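Local coordinates for protein triacylglycerol lipase (Clostridium botulinum, PDB 5AH1) that hydrolyses synthetic polyesters and probably triacylglycerols, as a zinc-binding esterase of the alpha/beta-hydrolase fold, at residues A[121-134]-A[265-277]. Sequence-based numbering, arbitrary orientation.
With ZN (zinc ion), chain B.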
loop_
_atom_site.group_PDB
_atom_site.type_symbol
_atom_site.label_atom_id
_atom_site.label_comp_id
_atom_site.label_asym_id
_atom_site.label_seq_id
_atom_site.Cartn_x
_atom_site.Cartn_y
_atom_site.Cartn_z
ATOM N N THR A 121 -11.214 -0.996 -1.199
ATOM C CA THR A 121 -10.846 0.390 -1.451
ATOM C C THR A 121 -10.986 1.185 -0.160
ATOM O O THR A 121 -12.018 1.101 0.514
ATOM C CB THR A 121 -11.673 0.952 -2.605
ATOM O OG1 THR A 121 -11.349 0.168 -3.769
ATOM C CG2 THR A 121 -11.358 2.417 -2.850
ATOM N N VAL A 122 -9.928 1.911 0.195
ATOM C CA VAL A 122 -9.853 2.673 1.430
ATOM C C VAL A 122 -9.356 4.097 1.142
ATOM O O VAL A 122 -9.088 4.433 -0.011
ATOM C CB VAL A 122 -8.955 1.948 2.466
ATOM C CG1 VAL A 122 -9.522 0.553 2.780
ATOM C CG2 VAL A 122 -7.507 1.844 1.981
ATOM N N GLY A 123 -9.249 4.946 2.169
ATOM C CA GLY A 123 -8.898 6.329 1.943
ATOM C C GLY A 123 -7.522 6.451 1.301
ATOM O O GLY A 123 -6.549 5.860 1.804
ATOM N N PRO A 124 -7.414 7.201 0.195
ATOM C CA PRO A 124 -6.128 7.289 -0.502
ATOM C C PRO A 124 -5.042 8.046 0.280
ATOM O O PRO A 124 -3.853 7.824 0.026
ATOM C CB PRO A 124 -6.479 8.009 -1.807
ATOM C CG PRO A 124 -7.723 8.765 -1.498
ATOM C CD PRO A 124 -8.483 7.895 -0.546
ATOM N N VAL A 125 -5.421 8.962 1.170
ATOM C CA VAL A 125 -4.432 9.763 1.885
ATOM C C VAL A 125 -4.651 9.797 3.396
ATOM O O VAL A 125 -4.063 10.613 4.094
ATOM C CB VAL A 125 -4.404 11.208 1.315
ATOM C CG1 VAL A 125 -4.024 11.208 -0.172
ATOM C CG2 VAL A 125 -5.739 11.931 1.510
ATOM N N SER A 126 -5.486 8.893 3.888
ATOM C CA SER A 126 -5.753 8.794 5.315
ATOM C C SER A 126 -4.696 7.968 6.048
ATOM O O SER A 126 -3.856 7.305 5.434
ATOM C CB SER A 126 -7.154 8.249 5.547
ATOM O OG SER A 126 -8.104 9.156 5.002
ATOM N N SER A 127 -4.741 7.993 7.379
ATOM C CA SER A 127 -3.795 7.232 8.175
ATOM C C SER A 127 -4.020 5.727 8.019
ATOM O O SER A 127 -5.069 5.273 7.588
ATOM C CB SER A 127 -3.946 7.582 9.641
ATOM O OG SER A 127 -5.216 7.159 10.102
ATOM N N ASN A 128 -3.018 4.949 8.402
ATOM C CA ASN A 128 -3.158 3.495 8.391
ATOM C C ASN A 128 -4.243 3.018 9.359
ATOM O O ASN A 128 -4.959 2.066 9.059
ATOM C CB ASN A 128 -1.810 2.838 8.692
ATOM C CG ASN A 128 -0.935 2.772 7.467
ATOM O OD1 ASN A 128 -1.349 2.207 6.446
ATOM N ND2 ASN A 128 0.278 3.300 7.551
ATOM N N TRP A 129 -4.371 3.655 10.516
ATOM C CA TRP A 129 -5.475 3.318 11.411
ATOM C C TRP A 129 -6.814 3.524 10.698
ATOM O O TRP A 129 -7.684 2.637 10.669
ATOM C CB TRP A 129 -5.426 4.188 12.656
ATOM C CG TRP A 129 -6.591 3.989 13.597
ATOM C CD1 TRP A 129 -7.859 4.522 13.473
ATOM C CD2 TRP A 129 -6.607 3.218 14.814
ATOM N NE1 TRP A 129 -8.638 4.127 14.527
ATOM C CE2 TRP A 129 -7.897 3.335 15.365
ATOM C CE3 TRP A 129 -5.653 2.428 15.488
ATOM C CZ2 TRP A 129 -8.246 2.740 16.576
ATOM C CZ3 TRP A 129 -6.009 1.836 16.674
ATOM C CH2 TRP A 129 -7.293 1.980 17.202
ATOM N N ASP A 130 -6.992 4.707 10.107
ATOM C CA ASP A 130 -8.270 5.013 9.476
ATOM C C ASP A 130 -8.523 4.031 8.326
ATOM O O ASP A 130 -9.628 3.518 8.165
ATOM C CB ASP A 130 -8.313 6.452 8.952
ATOM C CG ASP A 130 -8.349 7.528 10.066
ATOM O OD1 ASP A 130 -8.242 7.207 11.281
ATOM O OD2 ASP A 130 -8.503 8.719 9.699
ATOM N N ARG A 131 -7.495 3.791 7.524
ATOM C CA ARG A 131 -7.598 2.845 6.419
ATOM C C ARG A 131 -7.911 1.422 6.867
ATOM O O ARG A 131 -8.641 0.716 6.195
ATOM C CB ARG A 131 -6.330 2.913 5.577
ATOM C CG ARG A 131 -6.224 4.241 4.777
ATOM C CD ARG A 131 -4.830 4.468 4.233
ATOM N NE ARG A 131 -4.234 3.291 3.596
ATOM C CZ ARG A 131 -3.988 3.156 2.294
ATOM N NH1 ARG A 131 -4.429 4.030 1.388
ATOM N NH2 ARG A 131 -3.343 2.075 1.889
ATOM N N ALA A 132 -7.354 1.002 7.992
ATOM C CA ALA A 132 -7.658 -0.317 8.527
ATOM C C ALA A 132 -9.125 -0.434 8.964
ATOM O O ALA A 132 -9.767 -1.455 8.718
ATOM C CB ALA A 132 -6.720 -0.671 9.662
ATOM N N CYS A 133 -9.649 0.608 9.609
ATOM C CA CYS A 133 -11.051 0.626 9.990
ATOM C C CYS A 133 -11.937 0.599 8.756
ATOM O O CYS A 133 -12.971 -0.061 8.736
ATOM C CB CYS A 133 -11.364 1.871 10.823
ATOM S SG CYS A 133 -10.502 1.946 12.431
ATOM N N GLU A 134 -11.537 1.340 7.728
ATOM C CA GLU A 134 -12.265 1.341 6.463
ATOM C C GLU A 134 -12.201 -0.034 5.802
ATOM O O GLU A 134 -13.202 -0.509 5.266
ATOM C CB GLU A 134 -11.722 2.435 5.558
ATOM C CG GLU A 134 -11.998 3.827 6.133
ATOM C CD GLU A 134 -11.076 4.899 5.602
ATOM O OE1 GLU A 134 -10.266 4.637 4.692
ATOM O OE2 GLU A 134 -11.172 6.045 6.102
ATOM N N SER A 265 -14.648 14.850 -12.184
ATOM C CA SER A 265 -15.158 14.131 -11.020
ATOM C C SER A 265 -15.091 12.631 -11.227
ATOM O O SER A 265 -16.111 11.974 -11.394
ATOM C CB SER A 265 -16.599 14.549 -10.727
ATOM O OG SER A 265 -16.664 15.939 -10.534
ATOM N N ILE A 266 -13.879 12.088 -11.202
ATOM C CA ILE A 266 -13.674 10.665 -11.438
ATOM C C ILE A 266 -12.854 10.032 -10.312
ATOM O O ILE A 266 -12.397 8.900 -10.436
ATOM C CB ILE A 266 -13.044 10.410 -12.831
ATOM C CG1 ILE A 266 -11.639 11.010 -12.936
ATOM C CG2 ILE A 266 -13.968 10.953 -13.914
ATOM C CD1 ILE A 266 -10.928 10.712 -14.263
ATOM N N TYR A 267 -12.680 10.756 -9.208
ATOM C CA TYR A 267 -12.068 10.194 -8.007
ATOM C C TYR A 267 -12.467 11.009 -6.779
ATOM O O TYR A 267 -12.810 12.177 -6.879
ATOM C CB TYR A 267 -10.539 10.096 -8.141
ATOM C CG TYR A 267 -9.848 11.404 -8.388
ATOM C CD1 TYR A 267 -9.744 11.923 -9.674
ATOM C CD2 TYR A 267 -9.321 12.138 -7.342
ATOM C CE1 TYR A 267 -9.121 13.127 -9.910
ATOM C CE2 TYR A 267 -8.696 13.335 -7.564
ATOM C CZ TYR A 267 -8.605 13.839 -8.844
ATOM O OH TYR A 267 -7.979 15.047 -9.026
ATOM N N ASP A 268 -12.417 10.358 -5.626
ATOM C CA ASP A 268 -12.905 10.891 -4.355
ATOM C C ASP A 268 -11.783 10.649 -3.351
ATOM O O ASP A 268 -11.253 9.542 -3.268
ATOM C CB ASP A 268 -14.187 10.115 -4.003
ATOM C CG ASP A 268 -14.809 10.482 -2.651
ATOM O OD1 ASP A 268 -14.240 11.260 -1.854
ATOM O OD2 ASP A 268 -15.921 9.953 -2.393
ATOM N N LEU A 269 -11.374 11.686 -2.632
ATOM C CA LEU A 269 -10.289 11.560 -1.646
ATOM C C LEU A 269 -10.756 10.979 -0.313
ATOM O O LEU A 269 -9.933 10.635 0.531
ATOM C CB LEU A 269 -9.593 12.893 -1.413
ATOM C CG LEU A 269 -8.974 13.506 -2.665
ATOM C CD1 LEU A 269 -8.481 14.913 -2.372
ATOM C CD2 LEU A 269 -7.850 12.637 -3.213
ATOM N N LYS A 270 -12.068 10.851 -0.132
ATOM C CA LYS A 270 -12.643 10.086 0.979
ATOM C C LYS A 270 -12.222 10.602 2.354
ATOM O O LYS A 270 -12.057 9.826 3.294
ATOM C CB LYS A 270 -12.321 8.591 0.821
ATOM C CG LYS A 270 -12.581 8.081 -0.594
ATOM C CD LYS A 270 -12.462 6.557 -0.761
ATOM C CE LYS A 270 -12.745 6.152 -2.196
ATOM N NZ LYS A 270 -11.737 6.636 -3.155
ATOM N N LEU A 271 -12.139 11.926 2.490
ATOM C CA LEU A 271 -11.782 12.566 3.755
ATOM C C LEU A 271 -13.030 13.010 4.535
ATOM O O LEU A 271 -12.998 14.009 5.246
ATOM C CB LEU A 271 -10.820 13.735 3.488
ATOM C CG LEU A 271 -9.436 13.259 3.015
ATOM C CD1 LEU A 271 -8.660 14.403 2.402
ATOM C CD2 LEU A 271 -8.638 12.607 4.136
ATOM N N ASP A 272 -14.099 12.236 4.408
ATOM C CA ASP A 272 -15.365 12.485 5.088
ATOM C C ASP A 272 -15.179 12.738 6.585
ATOM O O ASP A 272 -15.845 13.599 7.165
ATOM C CB ASP A 272 -16.315 11.288 4.938
ATOM C CG ASP A 272 -16.588 10.899 3.499
ATOM O OD1 ASP A 272 -15.673 10.947 2.653
ATOM O OD2 ASP A 272 -17.741 10.508 3.231
ATOM N N GLN A 273 -14.292 11.971 7.212
ATOM C CA GLN A 273 -14.171 11.995 8.665
ATOM C C GLN A 273 -13.619 13.317 9.171
ATOM O O GLN A 273 -13.843 13.675 10.312
ATOM C CB GLN A 273 -13.357 10.800 9.192
ATOM C CG GLN A 273 -11.838 10.880 9.026
ATOM C CD GLN A 273 -11.364 10.470 7.653
ATOM O OE1 GLN A 273 -11.980 10.784 6.632
ATOM N NE2 GLN A 273 -10.251 9.755 7.619
ATOM N N TRP A 274 -12.893 14.006 8.290
ATOM C CA TRP A 274 -12.298 15.303 8.572
ATOM C C TRP A 274 -13.171 16.477 8.152
ATOM O O TRP A 274 -12.736 17.612 8.234
ATOM C CB TRP A 274 -10.945 15.418 7.862
ATOM C CG TRP A 274 -9.896 14.469 8.379
ATOM C CD1 TRP A 274 -9.414 13.351 7.759
ATOM C CD2 TRP A 274 -9.206 14.560 9.628
ATOM N NE1 TRP A 274 -8.464 12.738 8.538
ATOM C CE2 TRP A 274 -8.303 13.475 9.685
ATOM C CE3 TRP A 274 -9.243 15.468 10.693
ATOM C CZ2 TRP A 274 -7.473 13.259 10.770
ATOM C CZ3 TRP A 274 -8.411 15.257 11.764
ATOM C CH2 TRP A 274 -7.522 14.162 11.792
ATOM N N GLY A 275 -14.397 16.220 7.708
ATOM C CA GLY A 275 -15.261 17.287 7.238
ATOM C C GLY A 275 -14.800 17.830 5.902
ATOM O O GLY A 275 -15.093 18.981 5.575
ATOM N N LEU A 276 -14.120 16.993 5.116
ATOM C CA LEU A 276 -13.587 17.401 3.825
ATOM C C LEU A 276 -14.237 16.673 2.644
ATOM O O LEU A 276 -13.592 16.451 1.633
ATOM C CB LEU A 276 -12.055 17.237 3.812
ATOM C CG LEU A 276 -11.307 18.216 4.732
ATOM C CD1 LEU A 276 -9.838 17.862 4.787
ATOM C CD2 LEU A 276 -11.501 19.656 4.279
ATOM N N LYS A 277 -15.535 16.392 2.729
ATOM C CA LYS A 277 -16.274 15.957 1.543
ATOM C C LYS A 277 -16.358 17.089 0.525
ATOM O O LYS A 277 -16.379 18.263 0.896
ATOM C CB LYS A 277 -17.690 15.522 1.918
ATOM C CG LYS A 277 -17.698 14.322 2.828
ATOM C CD LYS A 277 -19.092 14.004 3.352
ATOM C CE LYS A 277 -19.978 13.400 2.296
ATOM N NZ LYS A 277 -21.093 12.648 2.949
HETATM ZN ZN ZN B . -8.148 8.797 12.385
HETATM O O HOH W 1 -9.386 5.239 -2.635
HETATM O O HOH W 2 -8.055 9.488 2.221
HETATM O O HOH W 3 -10.317 8.061 4.617
HETATM O O HOH W 4 -6.654 10.151 8.318
#
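Lys270 runs its aliphatic chain past the loop 121-124: CB and CG lie against the ring of Pro124, CD passes Val122 O, and CE meets Thr121 CG2 at 4.0 Å. A bend at the last torsion (chi4 66°) turns NZ back to Asp268 O, 2.9 Å away, and to a water that also donates to Val122 O; Glu93 completes the grip as a salt-bridge partner. Pro124 sets CG and CD against the backbone of Leu269, with CD 3.3 Å from Leu269 O. Beside it Val125 CG2 packs on Leu271 CD1 at 3.9 Å, the two side chains crossing at about a right angle.

Farther along, the polar links take over. Gln273 is folded at chi2 (-82°), bringing NE2 to Asp130 OD2 at 2.9 Å; the bond lies in the amide plane but meets the carboxylate on its anti side, 31° out of plane. A water bridging Asp130 OD2 and Trp274 NE1 also takes the Ser127 N-H, while another donates to Glu134 OE2 and Lys270 O. Glu134 OE2 also bonds Tyr146. Asp130 OD1 binds zinc at 1.9 Å, with His150, His156 and Asp302 completing the site. Gln273 is thus a second-shell residue, in a position to fix the rotation of the carboxylate of Asp130, beside a two-aspartate, two-histidine zinc site in the alpha/beta-hydrolase fold, as in the family I.5 bacterial lipases.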